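Local coordinates for protein congerin-2 (Conger myriaster, PDB 1IS3) that binds beta-galactosides such as lactose as a homodimeric galectin, although its physiological role is not yet known, at residues 99-102 with 106-109. Residues are numbered along the deposited sequence; the frame is centred on the assembly and turned at random.
Sequences IQLS and TVEF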
# COMPACT_ATOMS: atom_id res chain seq x y z
N ILE A 99 4.82 17.24 7.05
CA ILE A 99 3.51 16.63 7.20
C ILE A 99 2.45 17.71 7.01
O ILE A 99 2.58 18.80 7.59
CB ILE A 99 3.40 16.00 8.62
CG1 ILE A 99 4.46 14.94 8.87
CG2 ILE A 99 2.05 15.30 8.74
CD1 ILE A 99 4.98 15.01 10.32
N GLN A 100 1.41 17.44 6.23
CA GLN A 100 0.32 18.39 6.06
C GLN A 100 -0.95 17.71 6.51
O GLN A 100 -1.24 16.56 6.15
CB GLN A 100 0.21 18.81 4.62
CG GLN A 100 -0.88 19.90 4.51
CD GLN A 100 -0.59 20.96 3.45
OE1 GLN A 100 -1.00 22.13 3.56
NE2 GLN A 100 0.15 20.66 2.37
N LEU A 101 -1.66 18.37 7.42
CA LEU A 101 -2.89 17.84 8.03
C LEU A 101 -4.13 18.13 7.15
O LEU A 101 -4.03 18.89 6.17
CB LEU A 101 -3.05 18.44 9.45
CG LEU A 101 -1.82 18.36 10.35
CD1 LEU A 101 -2.11 19.04 11.67
CD2 LEU A 101 -1.43 16.89 10.56
N SER A 102 -5.29 17.56 7.51
CA SER A 102 -6.58 17.71 6.77
C SER A 102 -6.99 19.16 6.55
O SER A 102 -7.50 19.52 5.48
CB SER A 102 -7.77 17.03 7.51
OG SER A 102 -7.52 15.77 8.16
N THR A 106 0.53 22.51 8.93
CA THR A 106 1.65 21.59 8.73
C THR A 106 2.39 21.35 10.03
O THR A 106 2.32 22.17 10.96
CB THR A 106 2.63 22.17 7.65
OG1 THR A 106 3.30 23.27 8.27
CG2 THR A 106 1.95 22.67 6.38
N VAL A 107 3.11 20.22 10.10
CA VAL A 107 4.00 19.91 11.19
C VAL A 107 5.27 19.40 10.51
O VAL A 107 5.23 18.79 9.44
CB VAL A 107 3.32 18.83 12.19
CG1 VAL A 107 2.60 17.76 11.43
CG2 VAL A 107 4.36 18.18 13.09
N GLU A 108 6.44 19.75 11.05
CA GLU A 108 7.72 19.28 10.52
C GLU A 108 8.40 18.49 11.63
O GLU A 108 8.25 18.83 12.81
CB GLU A 108 8.64 20.42 10.13
CG GLU A 108 8.18 21.26 8.95
CD GLU A 108 6.99 22.17 9.24
OE1 GLU A 108 7.02 22.87 10.25
OE2 GLU A 108 6.02 22.15 8.47
N PHE A 109 9.16 17.45 11.34
CA PHE A 109 9.80 16.63 12.37
C PHE A 109 11.15 16.26 11.76
O PHE A 109 11.19 15.97 10.56
CB PHE A 109 8.92 15.42 12.61
CG PHE A 109 9.50 14.44 13.61
CD1 PHE A 109 9.53 14.76 14.96
CD2 PHE A 109 10.01 13.21 13.15
CE1 PHE A 109 10.07 13.83 15.85
CE2 PHE A 109 10.55 12.29 14.05
CZ PHE A 109 10.58 12.60 15.39
O HOH W 1 5.18 20.45 6.61
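Ile99 and Val107 face each other as an antiparallel hydrogen-bonded pair near the turn end of the hairpin formed by strands 96-100 and 106-110, and they illustrate how an edge hairpin of the galectin sandwich is held. Ile99 N donates to Val107 O at 2.9 Å, meeting the carbonyl almost head-on (C=O...N 173°). The return bond, from Val107 N to Ile99 O, is equally short but comes in tilted from the carbonyl plane. Ile99 O also receives a CA-H...O contact from Thr106 CA at 3.2 Å.

Followed outward, the Ile99 side chain runs along both the CG1 methyl and the carbonyl oxygen of Val107. Ile99 CB lies 3.4 Å from Val107 CG1 and equally close to Val107 O. Ile99 CG2 is 3.7 Å from Val107 CG1, while Ile99 CG1 runs nearer Val107 O; Ile99 CD1 ends 3.8 Å from Val107 CG1, with Val107 O close by. The first torsion of Val107 (chi1 42°) places CG1 between its own backbone N and carbonyl carbon, where it reaches across to Ile99, but Val107 has two conformers, so the contacts of this methyl are uncertain. Leu101 CD2 touches it more loosely, at 4.2 Å. Met45 and Leu60 of the opposing sheet cover this apolar face.

On the other face, Gln100 pairs with Thr106 without mutual backbone bonds, and a water links the strands, 3.2 Å from Ile99 O and 2.7 Å from Glu108 OE2. The contact thus separates two chemistries: branched aliphatic groups pack into the sandwich interior, whereas polar side chains and water occupy the outer surface, with two reciprocal backbone N-H...O hydrogen bonds engaging Ile99 and Val107 between them.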